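Local coordinates for protein neurotoxin (Clostridium botulinum, PDB 2QN0) that is the light chain of type C botulinum neurotoxin, a zinc protease that probably acts by cleaving SNARE proteins at the nerve terminal, at residues 114-119 with 125-130; 172-175 with 179-182. One frame throughout, in Å; residues are numbered along the deposited sequence.

Interaction 1 (114-119 with 125-130); sequences IPFPGN and NTFDFD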
loop_
_atom_site.group_PDB
_atom_site.type_symbol
_atom_site.label_atom_id
_atom_site.label_comp_id
_atom_site.label_asym_id
_atom_site.label_seq_id
_atom_site.Cartn_x
_atom_site.Cartn_y
_atom_site.Cartn_z
ATOM N N ILE A 114 13.947 -0.294 -6.021
ATOM C CA ILE A 114 14.013 0.851 -5.128
ATOM C C ILE A 114 13.723 2.191 -5.799
ATOM O O ILE A 114 13.786 2.319 -7.021
ATOM C CB ILE A 114 15.416 0.965 -4.494
ATOM C CG1 ILE A 114 16.446 1.285 -5.582
ATOM C CG2 ILE A 114 15.793 -0.349 -3.811
ATOM C CD1 ILE A 114 17.779 1.786 -5.044
ATOM N N PRO A 115 13.379 3.206 -4.994
ATOM C CA PRO A 115 13.104 4.533 -5.545
ATOM C C PRO A 115 14.425 5.036 -6.109
ATOM O O PRO A 115 15.488 4.688 -5.590
ATOM C CB PRO A 115 12.709 5.343 -4.314
ATOM C CG PRO A 115 12.084 4.324 -3.420
ATOM C CD PRO A 115 13.019 3.145 -3.566
ATOM N N PHE A 116 14.381 5.826 -7.176
ATOM C CA PHE A 116 15.622 6.376 -7.701
ATOM C C PHE A 116 16.136 7.245 -6.555
ATOM O O PHE A 116 15.362 7.965 -5.923
ATOM C CB PHE A 116 15.359 7.263 -8.917
ATOM C CG PHE A 116 16.606 7.883 -9.487
ATOM C CD1 PHE A 116 17.250 7.306 -10.575
ATOM C CD2 PHE A 116 17.145 9.032 -8.920
ATOM C CE1 PHE A 116 18.418 7.868 -11.092
ATOM C CE2 PHE A 116 18.313 9.602 -9.428
ATOM C CZ PHE A 116 18.948 9.017 -10.515
ATOM N N PRO A 117 17.445 7.187 -6.261
ATOM C CA PRO A 117 17.967 8.008 -5.167
ATOM C C PRO A 117 18.065 9.489 -5.521
ATOM O O PRO A 117 19.126 9.981 -5.905
ATOM C CB PRO A 117 19.330 7.376 -4.883
ATOM C CG PRO A 117 19.755 6.887 -6.226
ATOM C CD PRO A 117 18.481 6.282 -6.787
ATOM N N GLY A 118 16.943 10.191 -5.391
ATOM C CA GLY A 118 16.919 11.608 -5.690
ATOM C C GLY A 118 15.531 12.136 -5.986
ATOM O O GLY A 118 14.550 11.388 -5.985
ATOM N N ASN A 119 15.445 13.443 -6.211
ATOM C CA ASN A 119 14.182 14.081 -6.551
ATOM C C ASN A 119 14.456 15.193 -7.560
ATOM O O ASN A 119 15.570 15.307 -8.074
ATOM C CB ASN A 119 13.476 14.641 -5.306
ATOM C CG ASN A 119 14.278 15.714 -4.598
ATOM O OD1 ASN A 119 15.162 16.341 -5.184
ATOM N ND2 ASN A 119 13.955 15.947 -3.329
ATOM N N ASN A 125 24.087 14.739 -11.803
ATOM C CA ASN A 125 25.208 13.808 -11.660
ATOM C C ASN A 125 25.270 13.137 -10.290
ATOM O O ASN A 125 26.256 12.473 -9.968
ATOM C CB ASN A 125 26.535 14.538 -11.907
ATOM C CG ASN A 125 26.883 15.518 -10.796
ATOM O OD1 ASN A 125 26.112 15.715 -9.854
ATOM N ND2 ASN A 125 28.051 16.141 -10.906
ATOM N N THR A 126 24.210 13.280 -9.502
ATOM C CA THR A 126 24.201 12.741 -8.147
ATOM C C THR A 126 23.151 11.696 -7.780
ATOM O O THR A 126 22.016 11.739 -8.253
ATOM C CB THR A 126 24.062 13.901 -7.139
ATOM O OG1 THR A 126 25.155 14.810 -7.309
ATOM C CG2 THR A 126 24.045 13.383 -5.702
ATOM N N PHE A 127 23.565 10.757 -6.928
ATOM C CA PHE A 127 22.691 9.719 -6.374
ATOM C C PHE A 127 22.578 10.157 -4.912
ATOM O O PHE A 127 23.589 10.218 -4.217
ATOM C CB PHE A 127 23.351 8.330 -6.388
ATOM C CG PHE A 127 23.057 7.497 -7.614
ATOM C CD1 PHE A 127 22.042 7.837 -8.499
ATOM C CD2 PHE A 127 23.791 6.336 -7.857
ATOM C CE1 PHE A 127 21.761 7.031 -9.610
ATOM C CE2 PHE A 127 23.517 5.525 -8.961
ATOM C CZ PHE A 127 22.500 5.873 -9.840
ATOM N N ASP A 128 21.374 10.479 -4.445
ATOM C CA ASP A 128 21.195 10.897 -3.055
ATOM C C ASP A 128 20.320 9.887 -2.326
ATOM O O ASP A 128 19.098 9.883 -2.472
ATOM C CB ASP A 128 20.558 12.287 -2.991
ATOM C CG ASP A 128 20.403 12.798 -1.570
ATOM O OD1 ASP A 128 20.872 12.125 -0.625
ATOM O OD2 ASP A 128 19.812 13.885 -1.396
ATOM N N PHE A 129 20.957 9.032 -1.534
ATOM C CA PHE A 129 20.242 8.001 -0.798
ATOM C C PHE A 129 19.525 8.492 0.459
ATOM O O PHE A 129 18.868 7.708 1.146
ATOM C CB PHE A 129 21.211 6.857 -0.478
ATOM C CG PHE A 129 21.660 6.095 -1.699
ATOM C CD1 PHE A 129 20.915 5.023 -2.181
ATOM C CD2 PHE A 129 22.801 6.484 -2.399
ATOM C CE1 PHE A 129 21.294 4.348 -3.338
ATOM C CE2 PHE A 129 23.190 5.816 -3.559
ATOM C CZ PHE A 129 22.435 4.745 -4.031
ATOM N N ASP A 130 19.640 9.787 0.755
ATOM C CA ASP A 130 18.970 10.367 1.925
ATOM C C ASP A 130 17.914 11.396 1.520
ATOM O O ASP A 130 17.384 12.108 2.376
ATOM C CB ASP A 130 19.968 11.074 2.854
ATOM C CG ASP A 130 20.885 10.111 3.584
ATOM O OD1 ASP A 130 20.405 9.059 4.058
ATOM O OD2 ASP A 130 22.089 10.423 3.700
#

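Interaction 2 (172-175 with 179-182); sequences TFKL and TFAA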
loop_
_atom_site.group_PDB
_atom_site.type_symbol
_atom_site.label_atom_id
_atom_site.label_comp_id
_atom_site.label_asym_id
_atom_site.label_seq_id
_atom_site.Cartn_x
_atom_site.Cartn_y
_atom_site.Cartn_z
ATOM N N THR A 172 3.329 9.292 0.301
ATOM C CA THR A 172 4.766 9.496 0.158
ATOM C C THR A 172 4.942 10.873 0.794
ATOM O O THR A 172 3.959 11.588 1.007
ATOM C CB THR A 172 5.251 9.503 -1.310
ATOM O OG1 THR A 172 4.600 10.548 -2.040
ATOM C CG2 THR A 172 4.963 8.150 -1.961
ATOM N N PHE A 173 6.175 11.250 1.098
ATOM C CA PHE A 173 6.417 12.519 1.772
ATOM C C PHE A 173 7.581 13.272 1.158
ATOM O O PHE A 173 8.471 12.670 0.567
ATOM C CB PHE A 173 6.683 12.230 3.247
ATOM C CG PHE A 173 5.654 11.329 3.869
ATOM C CD1 PHE A 173 4.527 11.857 4.482
ATOM C CD2 PHE A 173 5.780 9.945 3.775
ATOM C CE1 PHE A 173 3.533 11.022 4.991
ATOM C CE2 PHE A 173 4.791 9.104 4.278
ATOM C CZ PHE A 173 3.667 9.645 4.886
ATOM N N LYS A 174 7.573 14.593 1.305
ATOM C CA LYS A 174 8.635 15.407 0.735
ATOM C C LYS A 174 8.921 16.628 1.596
ATOM O O LYS A 174 8.111 17.009 2.444
ATOM C CB LYS A 174 8.226 15.881 -0.661
ATOM C CG LYS A 174 7.081 16.890 -0.630
ATOM C CD LYS A 174 6.740 17.414 -2.013
ATOM C CE LYS A 174 5.675 18.494 -1.936
ATOM N NZ LYS A 174 6.145 19.682 -1.165
ATOM N N LEU A 175 10.081 17.239 1.372
ATOM C CA LEU A 175 10.446 18.445 2.100
ATOM C C LEU A 175 9.646 19.584 1.468
ATOM O O LEU A 175 9.252 19.500 0.303
ATOM C CB LEU A 175 11.948 18.718 1.977
ATOM C CG LEU A 175 12.879 17.652 2.562
ATOM C CD1 LEU A 175 14.327 18.087 2.378
ATOM C CD2 LEU A 175 12.570 17.446 4.038
ATOM N N THR A 179 8.976 18.849 -4.881
ATOM C CA THR A 179 7.717 18.367 -5.439
ATOM C C THR A 179 7.728 16.861 -5.181
ATOM O O THR A 179 8.763 16.315 -4.810
ATOM C CB THR A 179 7.627 18.637 -6.954
ATOM O OG1 THR A 179 8.781 18.096 -7.607
ATOM C CG2 THR A 179 7.546 20.136 -7.222
ATOM N N PHE A 180 6.595 16.190 -5.372
ATOM C CA PHE A 180 6.516 14.748 -5.122
ATOM C C PHE A 180 7.222 13.868 -6.149
ATOM O O PHE A 180 6.773 13.730 -7.289
ATOM C CB PHE A 180 5.050 14.315 -5.003
ATOM C CG PHE A 180 4.385 14.773 -3.736
ATOM C CD1 PHE A 180 4.734 14.211 -2.512
ATOM C CD2 PHE A 180 3.419 15.776 -3.763
ATOM C CE1 PHE A 180 4.130 14.641 -1.327
ATOM C CE2 PHE A 180 2.808 16.214 -2.586
ATOM C CZ PHE A 180 3.164 15.645 -1.366
ATOM N N ALA A 181 8.324 13.257 -5.723
ATOM C CA ALA A 181 9.111 12.381 -6.578
ATOM C C ALA A 181 8.322 11.167 -7.073
ATOM O O ALA A 181 8.625 10.619 -8.128
ATOM C CB ALA A 181 10.365 11.921 -5.832
ATOM N N ALA A 182 7.311 10.748 -6.313
ATOM C CA ALA A 182 6.489 9.597 -6.692
ATOM C C ALA A 182 5.688 9.853 -7.966
ATOM O O ALA A 182 5.200 8.917 -8.599
ATOM C CB ALA A 182 5.532 9.240 -5.556
HETATM O O HOH W 1 6.739 11.551 -3.623
#

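Interaction 1 (114-119 with 125-130)
Pro117 packs against Phe127, Asp128 and Phe129, at the centre of an inverse gamma turn in the loop between helix 101-112 and the short strand 126-128. Its carbonyl O accepts the one hydrogen bond across the contact, from the backbone N of Asp128 at 2.7 Å. The bond is nearly straight at the hydrogen (166°), yet the donor lies above the carbonyl plane. The proline ring touches two aromatic side chains through different atoms. Its CB stands over the centre of one face of Phe129, 3.9 Å from the ring centroid, in a CH-pi contact, while CG comes within 3.4 Å of Phe127 CD1. Phe127 in turn directs its edge toward the face of Phe116 in an offset edge-to-face pair, with centroids 5.5 Å apart and planes at 74°; the closest atoms are Phe116 CZ and Phe127 CE1. With CG set anti to the backbone N (chi1 179°), the Phe116 ring swings out to Phe127 although its CB does not point at the strand. Pro117 CD from the same segment lies against one face of Phe116, toward the rim.

Beyond this first shell, helix 319-330 presents Leu326 to both Pro117 and Phe127, and helix 283-304 covers Phe116 and Phe127 with Leu304. Phe129 stacks on Phe315, and strand 126-128 runs parallel to 309-311 in a two-stranded sheet, tied to it by backbone hydrogen bonds. Where the strand ends, Asp128 forms an Asx turn and also takes a bond from Asn311 ND2. Within that turn Asp130 N reaches Asp128 OD1 at 3.0 Å, approaching from above the carboxylate plane.

Interaction 2 (172-175 with 179-182)
Lys174 lays its aliphatic chain across the ring of Phe180, and these two residues, with Thr172, make up most of the contact between the sides of a surface loop joining strands 169-171 and 190-193. Lys174 CD stands over the centre of one ring face, 3.7 Å from the centroid, in a CH-pi contact, and CE follows at 3.7 Å from Phe180 CE2. A chi1 of 69° sets Lys174 CG between its backbone N and carbonyl carbon, from where the extended middle of the chain can cross the ring before bending at chi4. The same CD packs 3.4 Å from Thr179 C. NZ is still above the face of Phe180 but 5.2 Å from the centroid, at most a weak cation-pi attraction; it is hydrogen-bonded to Asn178 O.

Thr172 approaches Phe180 obliquely, with OG1 3.7 Å from CD1, and its CG2 meets Ala182 CB at 3.8 Å. A water joins the two sides, 2.8 Å from Thr172 OG1 and accepting from Ala182 N at 2.9 Å, near the plane of the Phe180 ring at its edge. Between the two segments the contact therefore rests on methylene-on-ring and methyl packing, with one bridging water, while the ammonium group keeps its bond to Asn178 O.

In the fold
Interactions 1 and 2 follow one another along the chain, their centres about 12 Å apart and on the same side of the molecule's centre. They meet at Ala181, whose CB lies 4.2 Å from Asn119 CB and 4.2 Å from Gly118 O. Asp132 adds a further tie, its side chain bonding both Asn119 ND2 and Leu175 N. Interaction 1 is buried against helices 283-304 and 319-330, whereas 172-175 with 179-182 lies at the surface. The Thr172 side chain is about 13 Å from the zinc ion, which His229, His233 and Glu269 bind. Thr172 and Ala182 also touch Asn237 of helix 223-238, which carries both zinc-binding histidines.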